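Local coordinates for protein ECL CdiI (Enterobacter cloacae subsp. cloacae, PDB 4NTQ) that acts as the immunity protein of a contact-dependent growth inhibition module and forms a complex with the CdiA toxin, a ribosomal RNase, at residues 46-51 against 137-142; 50-55 against 80-85; 61-66 against 111-116. All blocks are in the same frame, centred on the assembly; numbering follows the deposited sequence.

Overall arrangement
From the N terminus, the first element involved is helix 41-58, which supplies residues to interactions 1 and 2; they share Lys-50 and Ser-51. Strand 61-65 follows and starts interaction 3. Interaction 2 closes a loop from the helix to strand 76-85, that strand's sheet neighbour. Interaction 3 runs from edge strand 61-65 to the loop 111-116, so its span crosses that of interaction 2. Interaction 1 closes the longest loop, bringing helix 133-144 back to helix 41-58, and interaction 3 is nested inside it. Hydrogen bonds from Ser-51 to Ser-62 and Ala-63 join helix and strand. Together they tie helix 133-144 to helix 41-58, that helix to one sheet face, and loop 111-116 to the other.

Interaction 1: residues 46-51 against 137-142; sequences NSWLKS and LDFYHS
Leu-49 and Tyr-140 meet where the two helical segments come nearest, with their CA atoms 6.1 Å apart. One branch of the leucine does the touching: CD1 of Leu-49 lies 3.7 Å from Tyr-140 CE1, oblique to the phenol ring, and 3.6 Å from the backbone O of Tyr-140. The same methyl therefore packs on both ring and main chain. Leu-49 O approaches the Tyr-140 ring in its plane, at the edge, 4.0 Å from CE1.

Trp-48 and Phe-139 form the second pair. Phe-139 CZ is 4.1 Å from Trp-48 CE3, the indole atom sitting at the phenyl edge. With its CG anti to the backbone N (chi1 -176°), Phe-139 brings its ring close to the facing helix. No hydrogen bond crosses the contact, so its cohesion is apolar. In the second shell Trp-48 NE1 is hydrogen-bonded to Ala-65 O, which helps set the indole, while the Phe-139 ring meets that of Phe-2 with planes at about 85°.

The contact joins helix 41-58 to helix 133-144. Leu-143 continues it by touching Trp-48 and Leu-49, Leu-52 packs on Phe-139 and Tyr-140, and the indole bond ties this helix pair to strand 61-65 of the sheet.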
ATOM      1  N   ASN B  46       0.304   8.693  13.822  1.00 27.72           N
ATOM      2  CA  ASN B  46      -0.675   8.442  14.870  1.00 42.22           C
ATOM      3  C   ASN B  46      -1.520   7.199  14.555  1.00 40.08           C
ATOM      4  O   ASN B  46      -1.752   6.352  15.413  1.00 41.29           O
ATOM      5  CB  ASN B  46      -1.558   9.668  15.075  1.00 48.21           C
ATOM      6  CG  ASN B  46      -2.804   9.345  15.840  1.00 65.93           C
ATOM      7  OD1 ASN B  46      -2.780   9.255  17.064  1.00 73.06           O
ATOM      8  ND2 ASN B  46      -3.910   9.148  15.123  1.00 71.92           N
ATOM      9  N   SER B  47      -1.944   7.087  13.305  1.00 39.96           N
ATOM     10  CA  SER B  47      -2.725   5.952  12.851  1.00 30.10           C
ATOM     11  C   SER B  47      -1.955   4.640  12.987  1.00 34.71           C
ATOM     12  O   SER B  47      -2.521   3.629  13.388  1.00 45.65           O
ATOM     13  CB  SER B  47      -3.150   6.162  11.402  1.00 43.56           C
ATOM     14  OG  SER B  47      -3.550   4.948  10.804  1.00 44.32           O
ATOM     15  N   TRP B  48      -0.664   4.663  12.663  1.00 32.41           N
ATOM     16  CA  TRP B  48       0.179   3.478  12.782  1.00 28.67           C
ATOM     17  C   TRP B  48       0.344   3.081  14.247  1.00 29.66           C
ATOM     18  O   TRP B  48       0.320   1.899  14.582  1.00 25.31           O
ATOM     19  CB  TRP B  48       1.562   3.732  12.168  1.00 22.63           C
ATOM     20  CG  TRP B  48       1.546   4.125  10.714  1.00 20.78           C
ATOM     21  CD1 TRP B  48       0.564   3.865   9.804  1.00 25.09           C
ATOM     22  CD2 TRP B  48       2.560   4.859  10.012  1.00 28.28           C
ATOM     23  NE1 TRP B  48       0.897   4.392   8.572  1.00 29.85           N
ATOM     24  CE2 TRP B  48       2.119   5.009   8.676  1.00 28.93           C
ATOM     25  CE3 TRP B  48       3.797   5.410  10.384  1.00 29.95           C
ATOM     26  CZ2 TRP B  48       2.873   5.676   7.706  1.00 28.11           C
ATOM     27  CZ3 TRP B  48       4.547   6.084   9.419  1.00 26.54           C
ATOM     28  CH2 TRP B  48       4.077   6.212   8.094  1.00 27.48           C
ATOM     29  N   LEU B  49       0.523   4.076  15.114  1.00 30.59           N
ATOM     30  CA  LEU B  49       0.626   3.831  16.554  1.00 29.55           C
ATOM     31  C   LEU B  49      -0.618   3.110  17.087  1.00 27.13           C
ATOM     32  O   LEU B  49      -0.504   2.122  17.800  1.00 34.30           O
ATOM     33  CB  LEU B  49       0.840   5.137  17.325  1.00 27.41           C
ATOM     34  CG  LEU B  49       1.037   5.000  18.838  1.00 31.45           C
ATOM     35  CD1 LEU B  49       2.149   4.030  19.144  1.00 27.98           C
ATOM     36  CD2 LEU B  49       1.344   6.346  19.482  1.00 34.85           C
ATOM     37  N   LYS B  50      -1.797   3.607  16.730  1.00 29.54           N
ATOM     38  CA  LYS B  50      -3.054   3.002  17.176  1.00 39.17           C
ATOM     39  C   LYS B  50      -3.198   1.598  16.628  1.00 35.32           C
ATOM     40  O   LYS B  50      -3.526   0.671  17.363  1.00 38.40           O
ATOM     41  CB  LYS B  50      -4.258   3.841  16.739  1.00 42.93           C
ATOM     42  CG  LYS B  50      -4.446   5.137  17.520  1.00 56.80           C
ATOM     43  CD  LYS B  50      -5.717   5.861  17.073  1.00 70.55           C
ATOM     44  CE  LYS B  50      -5.953   7.132  17.875  1.00 74.59           C
ATOM     45  NZ  LYS B  50      -6.942   8.039  17.214  1.00 80.60           N
ATOM     46  N   SER B  51      -2.925   1.452  15.332  1.00 32.42           N
ATOM     47  CA  SER B  51      -3.077   0.171  14.644  1.00 30.42           C
ATOM     48  C   SER B  51      -2.121  -0.887  15.198  1.00 28.29           C
ATOM     49  O   SER B  51      -2.477  -2.051  15.322  1.00 31.49           O
ATOM     50  CB  SER B  51      -2.866   0.362  13.143  1.00 31.79           C
ATOM     51  OG  SER B  51      -2.989  -0.861  12.451  1.00 41.03           O
ATOM     52  N   LEU B 137       7.920  -4.155  17.702  1.00 34.51           N
ATOM     53  CA  LEU B 137       7.822  -3.490  18.990  1.00 31.97           C
ATOM     54  C   LEU B 137       8.645  -2.206  18.998  1.00 30.60           C
ATOM     55  O   LEU B 137       8.156  -1.160  19.418  1.00 37.15           O
ATOM     56  CB  LEU B 137       8.308  -4.415  20.090  1.00 29.47           C
ATOM     57  CG  LEU B 137       7.390  -5.578  20.421  1.00 34.40           C
ATOM     58  CD1 LEU B 137       8.017  -6.469  21.506  1.00 34.54           C
ATOM     59  CD2 LEU B 137       6.037  -5.033  20.853  1.00 33.01           C
ATOM     60  N   ASP B 138       9.892  -2.282  18.537  1.00 30.67           N
ATOM     61  CA  ASP B 138      10.764  -1.106  18.550  1.00 28.80           C
ATOM     62  C   ASP B 138      10.115   0.033  17.742  1.00 34.54           C
ATOM     63  O   ASP B 138      10.022   1.168  18.213  1.00 27.46           O
ATOM     64  CB  ASP B 138      12.161  -1.440  18.005  1.00 37.64           C
ATOM     65  CG  ASP B 138      12.909  -2.469  18.862  1.00 43.42           C
ATOM     66  OD1 ASP B 138      12.688  -2.511  20.097  1.00 43.79           O
ATOM     67  OD2 ASP B 138      13.712  -3.244  18.287  1.00 44.25           O
ATOM     68  N   PHE B 139       9.616  -0.291  16.550  1.00 25.55           N
ATOM     69  CA  PHE B 139       8.915   0.698  15.740  1.00 29.29           C
ATOM     70  C   PHE B 139       7.659   1.239  16.434  1.00 35.41           C
ATOM     71  O   PHE B 139       7.356   2.423  16.356  1.00 34.11           O
ATOM     72  CB  PHE B 139       8.536   0.110  14.382  1.00 23.19           C
ATOM     73  CG  PHE B 139       7.894   1.103  13.453  1.00 19.72           C
ATOM     74  CD1 PHE B 139       8.568   2.249  13.075  1.00 19.80           C
ATOM     75  CD2 PHE B 139       6.630   0.869  12.939  1.00 27.80           C
ATOM     76  CE1 PHE B 139       7.990   3.154  12.211  1.00 24.33           C
ATOM     77  CE2 PHE B 139       6.035   1.763  12.085  1.00 24.94           C
ATOM     78  CZ  PHE B 139       6.718   2.917  11.714  1.00 30.98           C
ATOM     79  N   TYR B 140       6.923   0.355  17.097  1.00 32.27           N
ATOM     80  CA  TYR B 140       5.759   0.761  17.872  1.00 33.05           C
ATOM     81  C   TYR B 140       6.164   1.735  18.984  1.00 33.74           C
ATOM     82  O   TYR B 140       5.575   2.793  19.143  1.00 34.18           O
ATOM     83  CB  TYR B 140       5.095  -0.481  18.450  1.00 30.68           C
ATOM     84  CG  TYR B 140       4.142  -0.239  19.599  1.00 33.28           C
ATOM     85  CD1 TYR B 140       2.924   0.387  19.398  1.00 33.37           C
ATOM     86  CD2 TYR B 140       4.451  -0.665  20.873  1.00 28.74           C
ATOM     87  CE1 TYR B 140       2.053   0.593  20.436  1.00 38.72           C
ATOM     88  CE2 TYR B 140       3.573  -0.477  21.922  1.00 32.50           C
ATOM     89  CZ  TYR B 140       2.379   0.157  21.702  1.00 43.66           C
ATOM     90  OH  TYR B 140       1.500   0.353  22.752  1.00 55.68           O
ATOM     91  N   HIS B 141       7.189   1.374  19.742  1.00 25.15           N
ATOM     92  CA  HIS B 141       7.702   2.247  20.794  1.00 30.80           C
ATOM     93  C   HIS B 141       8.200   3.605  20.277  1.00 32.58           C
ATOM     94  O   HIS B 141       8.017   4.628  20.941  1.00 34.49           O
ATOM     95  CB  HIS B 141       8.806   1.529  21.575  1.00 27.57           C
ATOM     96  CG  HIS B 141       8.293   0.402  22.414  1.00 33.67           C
ATOM     97  ND1 HIS B 141       9.048  -0.710  22.714  1.00 35.27           N
ATOM     98  CD2 HIS B 141       7.094   0.215  23.016  1.00 34.64           C
ATOM     99  CE1 HIS B 141       8.336  -1.536  23.465  1.00 36.64           C
ATOM    100  NE2 HIS B 141       7.149  -0.995  23.662  1.00 35.06           N
ATOM    101  N   SER B 142       8.823   3.624  19.100  1.00 26.79           N
ATOM    102  CA  SER B 142       9.409   4.874  18.614  1.00 32.27           C
ATOM    103  C   SER B 142       8.319   5.856  18.200  1.00 38.01           C
ATOM    104  O   SER B 142       8.484   7.075  18.299  1.00 43.74           O
ATOM    105  CB  SER B 142      10.348   4.630  17.443  1.00 29.54           C
ATOM    106  OG  SER B 142       9.620   4.130  16.342  1.00 36.01           O
TER

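Interaction 2: residues 50-55 against 80-85; sequences KSLGEG and WVLYFE
Gly-55 and Phe-84 make the closest approach between the helical segment 50-55 and the strand segment 80-85, and it is a contact of ring against main chain. Phe-84 CE2 lies 3.6 Å from Gly-55 C, oblique to the ring, and Phe-84 CD2 is 3.7 Å from Gly-55 O. Since Gly-55 carries no side chain, at a position where a CB would point toward the strand, the phenyl ring can come directly against the helix backbone; the CA atoms of these two residues, 7.7 Å apart, are the nearest pair of the two segments. The CB of Phe-84 points toward the helix, and with CG anti to the carbonyl carbon (chi1 -55°) the CD2 and CE2 atoms of the ring are brought up to Gly-55 C and O.

The second kind of contact is between aliphatic side chains. Leu-52 CD2 and Leu-82 CD2 meet methyl to methyl at 3.9 Å, one branch from each leucine. Leu-82 also starts out toward the helix, whereas the CB of Leu-52 does not head for the strand and only its end comes nearer. All four touching residues are buried.

Polar interactions stay outside the interface itself, as no hydrogen bond links the two segments. The helix keeps its own bond from Gly-55 N to Ser-51 O, 3.1 Å, while Leu-82 and Phe-84 bond through their backbones to Ser-62 and Thr-60.

Leu-52 and Gly-55 thus mark the side of helix 41-58 that lies on the sheet, and Leu-82 and Phe-84, two positions apart on strand 76-85, mark the sheet face that receives it. Val-81 and Tyr-83 instead touch Ile-113, on the other face. A helix laid on one face of an antiparallel sheet, its apolar side turned inward, is the classic two-layer alpha/beta packing, and this contact belongs to its core.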
ATOM      1  N   LYS B  50      -1.797   3.607  16.730  1.00 29.54           N
ATOM      2  CA  LYS B  50      -3.054   3.002  17.176  1.00 39.17           C
ATOM      3  C   LYS B  50      -3.198   1.598  16.628  1.00 35.32           C
ATOM      4  O   LYS B  50      -3.526   0.671  17.363  1.00 38.40           O
ATOM      5  CB  LYS B  50      -4.258   3.841  16.739  1.00 42.93           C
ATOM      6  CG  LYS B  50      -4.446   5.137  17.520  1.00 56.80           C
ATOM      7  CD  LYS B  50      -5.717   5.861  17.073  1.00 70.55           C
ATOM      8  CE  LYS B  50      -5.953   7.132  17.875  1.00 74.59           C
ATOM      9  NZ  LYS B  50      -6.942   8.039  17.214  1.00 80.60           N
ATOM     10  N   SER B  51      -2.925   1.452  15.332  1.00 32.42           N
ATOM     11  CA  SER B  51      -3.077   0.171  14.644  1.00 30.42           C
ATOM     12  C   SER B  51      -2.121  -0.887  15.198  1.00 28.29           C
ATOM     13  O   SER B  51      -2.477  -2.051  15.322  1.00 31.49           O
ATOM     14  CB  SER B  51      -2.866   0.362  13.143  1.00 31.79           C
ATOM     15  OG  SER B  51      -2.989  -0.861  12.451  1.00 41.03           O
ATOM     16  N   LEU B  52      -0.901  -0.462  15.520  1.00 27.14           N
ATOM     17  CA  LEU B  52       0.099  -1.331  16.102  1.00 26.46           C
ATOM     18  C   LEU B  52      -0.313  -1.752  17.526  1.00 34.23           C
ATOM     19  O   LEU B  52      -0.260  -2.935  17.878  1.00 34.96           O
ATOM     20  CB  LEU B  52       1.462  -0.636  16.086  1.00 30.85           C
ATOM     21  CG  LEU B  52       2.080  -0.563  14.676  1.00 31.30           C
ATOM     22  CD1 LEU B  52       3.246   0.413  14.630  1.00 32.55           C
ATOM     23  CD2 LEU B  52       2.523  -1.944  14.187  1.00 26.43           C
ATOM     24  N   GLY B  53      -0.740  -0.785  18.328  1.00 26.79           N
ATOM     25  CA  GLY B  53      -1.326  -1.080  19.626  1.00 28.55           C
ATOM     26  C   GLY B  53      -2.405  -2.161  19.586  1.00 31.86           C
ATOM     27  O   GLY B  53      -2.308  -3.145  20.309  1.00 35.15           O
ATOM     28  N   GLU B  54      -3.413  -2.002  18.730  1.00 36.64           N
ATOM     29  CA  GLU B  54      -4.485  -3.000  18.619  1.00 41.29           C
ATOM     30  C   GLU B  54      -3.926  -4.365  18.249  1.00 38.37           C
ATOM     31  O   GLU B  54      -4.163  -5.344  18.951  1.00 44.50           O
ATOM     32  CB  GLU B  54      -5.533  -2.606  17.573  1.00 38.19           C
ATOM     33  CG  GLU B  54      -6.150  -1.230  17.735  1.00 63.22           C
ATOM     34  CD  GLU B  54      -7.065  -0.876  16.571  1.00 65.63           C
ATOM     35  OE1 GLU B  54      -7.270  -1.748  15.700  1.00 61.94           O
ATOM     36  OE2 GLU B  54      -7.570   0.268  16.519  1.00 71.22           O
ATOM     37  N   GLY B  55      -3.184  -4.425  17.144  1.00 34.42           N
ATOM     38  CA  GLY B  55      -2.652  -5.685  16.655  1.00 28.74           C
ATOM     39  C   GLY B  55      -1.702  -6.353  17.636  1.00 31.69           C
ATOM     40  O   GLY B  55      -1.833  -7.540  17.928  1.00 30.92           O
ATOM     41  N   TRP B  80       0.173  -1.583   4.285  1.00 30.00           N
ATOM     42  CA  TRP B  80       1.053  -2.697   4.579  1.00 27.84           C
ATOM     43  C   TRP B  80       0.491  -3.334   5.835  1.00 30.12           C
ATOM     44  O   TRP B  80       0.221  -2.639   6.819  1.00 27.10           O
ATOM     45  CB  TRP B  80       2.503  -2.230   4.721  1.00 25.38           C
ATOM     46  CG  TRP B  80       3.056  -1.824   3.354  1.00 29.95           C
ATOM     47  CD1 TRP B  80       2.779  -0.677   2.671  1.00 22.35           C
ATOM     48  CD2 TRP B  80       3.905  -2.606   2.492  1.00 29.75           C
ATOM     49  NE1 TRP B  80       3.419  -0.683   1.452  1.00 26.25           N
ATOM     50  CE2 TRP B  80       4.119  -1.849   1.320  1.00 25.93           C
ATOM     51  CE3 TRP B  80       4.513  -3.867   2.604  1.00 29.94           C
ATOM     52  CZ2 TRP B  80       4.913  -2.308   0.268  1.00 28.27           C
ATOM     53  CZ3 TRP B  80       5.303  -4.319   1.562  1.00 26.05           C
ATOM     54  CH2 TRP B  80       5.490  -3.544   0.404  1.00 30.42           C
ATOM     55  N   VAL B  81       0.279  -4.648   5.775  1.00 26.79           N
ATOM     56  CA  VAL B  81      -0.470  -5.371   6.788  1.00 26.14           C
ATOM     57  C   VAL B  81       0.414  -6.355   7.532  1.00 27.65           C
ATOM     58  O   VAL B  81       1.079  -7.189   6.911  1.00 33.54           O
ATOM     59  CB  VAL B  81      -1.630  -6.139   6.134  1.00 36.64           C
ATOM     60  CG1 VAL B  81      -2.303  -7.044   7.137  1.00 37.74           C
ATOM     61  CG2 VAL B  81      -2.626  -5.161   5.520  1.00 31.58           C
ATOM     62  N   LEU B  82       0.422  -6.254   8.860  1.00 29.40           N
ATOM     63  CA  LEU B  82       1.289  -7.085   9.695  1.00 21.93           C
ATOM     64  C   LEU B  82       0.449  -8.169  10.353  1.00 36.73           C
ATOM     65  O   LEU B  82      -0.582  -7.878  10.955  1.00 33.19           O
ATOM     66  CB  LEU B  82       1.977  -6.242  10.770  1.00 29.65           C
ATOM     67  CG  LEU B  82       3.195  -5.396  10.375  1.00 26.81           C
ATOM     68  CD1 LEU B  82       2.932  -4.475   9.195  1.00 21.61           C
ATOM     69  CD2 LEU B  82       3.662  -4.593  11.559  1.00 28.26           C
ATOM     70  N   TYR B  83       0.871  -9.422  10.220  1.00 24.89           N
ATOM     71  CA  TYR B  83       0.159 -10.508  10.859  1.00 28.08           C
ATOM     72  C   TYR B  83       1.075 -11.107  11.902  1.00 28.40           C
ATOM     73  O   TYR B  83       2.203 -11.452  11.595  1.00 48.82           O
ATOM     74  CB  TYR B  83      -0.229 -11.578   9.839  1.00 27.92           C
ATOM     75  CG  TYR B  83      -1.341 -11.213   8.879  1.00 27.49           C
ATOM     76  CD1 TYR B  83      -2.677 -11.265   9.280  1.00 28.81           C
ATOM     77  CD2 TYR B  83      -1.064 -10.871   7.550  1.00 34.00           C
ATOM     78  CE1 TYR B  83      -3.703 -10.960   8.401  1.00 37.66           C
ATOM     79  CE2 TYR B  83      -2.101 -10.557   6.641  1.00 26.31           C
ATOM     80  CZ  TYR B  83      -3.411 -10.601   7.086  1.00 42.89           C
ATOM     81  OH  TYR B  83      -4.435 -10.300   6.228  1.00 48.94           O
ATOM     82  N   PHE B  84       0.600 -11.224  13.128  1.00 29.98           N
ATOM     83  CA  PHE B  84       1.437 -11.723  14.216  1.00 31.75           C
ATOM     84  C   PHE B  84       1.260 -13.211  14.502  1.00 40.06           C
ATOM     85  O   PHE B  84       0.147 -13.670  14.757  1.00 43.92           O
ATOM     86  CB  PHE B  84       1.170 -10.920  15.476  1.00 32.14           C
ATOM     87  CG  PHE B  84       1.358  -9.452  15.286  1.00 29.66           C
ATOM     88  CD1 PHE B  84       2.637  -8.907  15.276  1.00 28.60           C
ATOM     89  CD2 PHE B  84       0.269  -8.614  15.101  1.00 28.74           C
ATOM     90  CE1 PHE B  84       2.837  -7.547  15.094  1.00 26.58           C
ATOM     91  CE2 PHE B  84       0.452  -7.238  14.906  1.00 28.63           C
ATOM     92  CZ  PHE B  84       1.747  -6.705  14.906  1.00 29.64           C
ATOM     93  N   GLU B  85       2.358 -13.965  14.432  1.00 35.80           N
ATOM     94  CA  GLU B  85       2.364 -15.368  14.845  1.00 41.11           C
ATOM     95  C   GLU B  85       3.594 -15.662  15.675  1.00 48.66           C
ATOM     96  O   GLU B  85       4.708 -15.770  15.138  1.00 46.59           O
ATOM     97  CB  GLU B  85       2.321 -16.299  13.644  1.00 42.66           C
ATOM     98  CG  GLU B  85       0.986 -16.300  12.952  1.00 52.90           C
ATOM     99  CD  GLU B  85       0.944 -17.255  11.782  1.00 54.95           C
ATOM    100  OE1 GLU B  85       1.511 -18.376  11.882  1.00 62.21           O
ATOM    101  OE2 GLU B  85       0.340 -16.875  10.765  1.00 46.31           O
TER

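Interaction 3: residues 61-66 against 111-116; sequences HSALAV and KFIESR
Ile-113 meets His-61 and Ala-63 across two backbones whose nearest CA pairs run in opposite order, although the segments cross steeply and do not run antiparallel. The CA atoms of Ala-63 and Ile-113 are 7.3 Å apart, and the CA nearest to that of His-61 is the one of Ser-115, at 8.0 Å. Segment 61-65 is a strand, 111-116 has no regular strand structure, and no backbone hydrogen bond joins them. The loop lies over the strand rather than extending its sheet.

Ile-113 carries the contact with both of its branches. Ile-113 CG2 sits over one face of the His-61 imidazole, 3.6 Å from the ring centroid and 19° off the ring normal, which makes a CH-pi contact. Being offset toward the rim, Ile-113 CG2 is nearest to His-61 CD2, at 3.5 Å. On the other branch, Ile-113 CG1 packs on Ala-63 CB at 3.6 Å. The branching at CB lets one isoleucine span two strand residues whose CB atoms both point toward the loop.

The His-61 ring reaches its place with CG between the backbone N and the carbonyl carbon (chi1 53°). Its NE2 also comes 3.4 Å from Ile-113 O, but the poor angle excludes a hydrogen bond; the polar partner of NE2 is Asn-110 O, just before the loop segment. Asn-110 grips the strand a second time, through its OD1 and the backbone N of Ala-63. These two bonds probably help to hold the imidazole and the loop in position.

Ile-113 touches Tyr-83 of the adjacent strand as well, whereas Ser-62 and Leu-64 turn to the opposite face and pack on Leu-52 of helix 41-58. Here a long connection between strands 88-97 and 129-132 covers the edge strand of an antiparallel sheet, on the face away from that helix.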
ATOM      1  N   HIS B  61      -3.706  -8.644  13.704  1.00 31.50           N
ATOM      2  CA  HIS B  61      -3.037  -7.931  12.629  1.00 26.76           C
ATOM      3  C   HIS B  61      -3.017  -6.432  12.848  1.00 30.04           C
ATOM      4  O   HIS B  61      -3.806  -5.902  13.624  1.00 35.83           O
ATOM      5  CB  HIS B  61      -3.673  -8.247  11.273  1.00 30.55           C
ATOM      6  CG  HIS B  61      -5.158  -8.042  11.232  1.00 29.85           C
ATOM      7  ND1 HIS B  61      -6.060  -9.082  11.371  1.00 29.06           N
ATOM      8  CD2 HIS B  61      -5.898  -6.919  11.066  1.00 31.64           C
ATOM      9  CE1 HIS B  61      -7.290  -8.604  11.291  1.00 30.46           C
ATOM     10  NE2 HIS B  61      -7.221  -7.298  11.110  1.00 36.22           N
ATOM     11  N   SER B  62      -2.103  -5.756  12.154  1.00 26.47           N
ATOM     12  CA  SER B  62      -2.002  -4.295  12.180  1.00 29.97           C
ATOM     13  C   SER B  62      -1.883  -3.751  10.766  1.00 30.19           C
ATOM     14  O   SER B  62      -0.881  -3.984  10.078  1.00 28.59           O
ATOM     15  CB  SER B  62      -0.779  -3.852  12.982  1.00 24.40           C
ATOM     16  OG  SER B  62      -1.041  -3.947  14.370  1.00 33.49           O
ATOM     17  N   ALA B  63      -2.905  -3.041  10.320  1.00 28.09           N
ATOM     18  CA  ALA B  63      -2.854  -2.457   8.995  1.00 32.52           C
ATOM     19  C   ALA B  63      -2.279  -1.067   9.090  1.00 35.86           C
ATOM     20  O   ALA B  63      -2.807  -0.236   9.847  1.00 26.95           O
ATOM     21  CB  ALA B  63      -4.230  -2.409   8.392  1.00 32.78           C
ATOM     22  N   LEU B  64      -1.202  -0.831   8.330  1.00 24.19           N
ATOM     23  CA  LEU B  64      -0.531   0.469   8.268  1.00 27.14           C
ATOM     24  C   LEU B  64      -0.822   1.139   6.934  1.00 32.02           C
ATOM     25  O   LEU B  64      -0.249   0.749   5.917  1.00 29.39           O
ATOM     26  CB  LEU B  64       0.990   0.300   8.368  1.00 18.60           C
ATOM     27  CG  LEU B  64       1.544  -0.506   9.537  1.00 27.37           C
ATOM     28  CD1 LEU B  64       3.063  -0.629   9.452  1.00 16.31           C
ATOM     29  CD2 LEU B  64       1.148   0.124  10.844  1.00 17.16           C
ATOM     30  N   ALA B  65      -1.684   2.152   6.935  1.00 22.94           N
ATOM     31  CA  ALA B  65      -2.039   2.848   5.702  1.00 27.53           C
ATOM     32  C   ALA B  65      -0.872   3.700   5.198  1.00 34.01           C
ATOM     33  O   ALA B  65      -0.209   4.383   5.977  1.00 30.73           O
ATOM     34  CB  ALA B  65      -3.263   3.725   5.914  1.00 26.72           C
ATOM     35  N   VAL B  66      -0.611   3.652   3.898  1.00 28.45           N
ATOM     36  CA  VAL B  66       0.415   4.520   3.332  1.00 29.83           C
ATOM     37  C   VAL B  66      -0.173   5.411   2.241  1.00 35.11           C
ATOM     38  O   VAL B  66       0.541   5.963   1.395  1.00 34.59           O
ATOM     39  CB  VAL B  66       1.621   3.731   2.851  1.00 15.84           C
ATOM     40  CG1 VAL B  66       2.277   3.033   4.053  1.00 16.52           C
ATOM     41  CG2 VAL B  66       1.205   2.751   1.787  1.00 25.74           C
ATOM     42  N   LYS B 111     -10.526  -3.487  11.035  1.00 53.44           N
ATOM     43  CA  LYS B 111     -11.755  -4.217  10.708  1.00 64.36           C
ATOM     44  C   LYS B 111     -11.853  -4.530   9.212  1.00 66.87           C
ATOM     45  O   LYS B 111     -12.555  -5.456   8.818  1.00 63.62           O
ATOM     46  CB  LYS B 111     -13.008  -3.432  11.135  1.00 63.48           C
ATOM     47  CG  LYS B 111     -13.174  -3.211  12.633  1.00 75.08           C
ATOM     48  CD  LYS B 111     -13.261  -4.529  13.396  1.00 77.12           C
ATOM     49  CE  LYS B 111     -14.490  -5.346  12.992  1.00 93.25           C
ATOM     50  NZ  LYS B 111     -14.573  -6.655  13.724  1.00 96.74           N
ATOM     51  N   PHE B 112     -11.153  -3.758   8.380  1.00 60.58           N
ATOM     52  CA  PHE B 112     -11.284  -3.909   6.928  1.00 62.78           C
ATOM     53  C   PHE B 112     -10.299  -4.930   6.383  1.00 56.38           C
ATOM     54  O   PHE B 112     -10.209  -5.166   5.187  1.00 60.27           O
ATOM     55  CB  PHE B 112     -11.149  -2.549   6.229  1.00 59.32           C
ATOM     56  CG  PHE B 112     -12.287  -1.617   6.521  1.00 67.90           C
ATOM     57  CD1 PHE B 112     -13.271  -1.372   5.568  1.00 73.88           C
ATOM     58  CD2 PHE B 112     -12.400  -1.013   7.765  1.00 73.74           C
ATOM     59  CE1 PHE B 112     -14.339  -0.520   5.845  1.00 85.73           C
ATOM     60  CE2 PHE B 112     -13.462  -0.163   8.056  1.00 85.63           C
ATOM     61  CZ  PHE B 112     -14.438   0.086   7.089  1.00 91.52           C
ATOM     62  N   ILE B 113      -9.575  -5.545   7.299  1.00 38.37           N
ATOM     63  CA  ILE B 113      -8.535  -6.500   6.964  1.00 40.97           C
ATOM     64  C   ILE B 113      -8.990  -7.840   7.479  1.00 47.43           C
ATOM     65  O   ILE B 113      -9.436  -7.928   8.630  1.00 48.31           O
ATOM     66  CB  ILE B 113      -7.234  -6.155   7.721  1.00 46.04           C
ATOM     67  CG1 ILE B 113      -6.638  -4.848   7.185  1.00 49.26           C
ATOM     68  CG2 ILE B 113      -6.253  -7.317   7.657  1.00 29.67           C
ATOM     69  CD1 ILE B 113      -6.611  -4.760   5.662  1.00 47.17           C
ATOM     70  N   GLU B 114      -8.885  -8.885   6.667  1.00 46.61           N
ATOM     71  CA  GLU B 114      -9.281 -10.186   7.166  1.00 48.65           C
ATOM     72  C   GLU B 114      -8.067 -11.061   7.395  1.00 51.04           C
ATOM     73  O   GLU B 114      -6.932 -10.631   7.164  1.00 54.32           O
ATOM     74  CB  GLU B 114     -10.298 -10.851   6.249  1.00 56.31           C
ATOM     75  CG  GLU B 114      -9.762 -11.276   4.911  1.00 56.14           C
ATOM     76  CD  GLU B 114     -10.877 -11.694   3.986  1.00 68.59           C
ATOM     77  OE1 GLU B 114     -12.061 -11.446   4.330  1.00 72.85           O
ATOM     78  OE2 GLU B 114     -10.573 -12.270   2.921  1.00 72.43           O
ATOM     79  N   SER B 115      -8.309 -12.284   7.852  1.00 49.72           N
ATOM     80  CA  SER B 115      -7.232 -13.137   8.317  1.00 50.53           C
ATOM     81  C   SER B 115      -6.293 -13.447   7.171  1.00 46.96           C
ATOM     82  O   SER B 115      -6.609 -13.182   6.013  1.00 48.53           O
ATOM     83  CB  SER B 115      -7.779 -14.410   8.974  1.00 48.69           C
ATOM     84  OG  SER B 115      -7.789 -15.493   8.069  1.00 51.96           O
ATOM     85  N   ARG B 116      -5.136 -13.997   7.509  1.00 45.97           N
ATOM     86  CA  ARG B 116      -4.025 -14.112   6.575  1.00 45.74           C
ATOM     87  C   ARG B 116      -4.190 -15.263   5.602  1.00 44.99           C
ATOM     88  O   ARG B 116      -4.566 -16.358   6.000  1.00 42.87           O
ATOM     89  CB  ARG B 116      -2.724 -14.312   7.360  1.00 43.36           C
ATOM     90  CG  ARG B 116      -1.525 -14.737   6.524  1.00 40.71           C
ATOM     91  CD  ARG B 116      -0.268 -14.771   7.399  1.00 43.35           C
ATOM     92  NE  ARG B 116       0.891 -15.311   6.694  1.00 35.13           N
ATOM     93  CZ  ARG B 116       1.441 -16.493   6.951  1.00 43.08           C
ATOM     94  NH1 ARG B 116       0.940 -17.275   7.903  1.00 34.77           N
ATOM     95  NH2 ARG B 116       2.489 -16.897   6.246  1.00 34.19           N
TER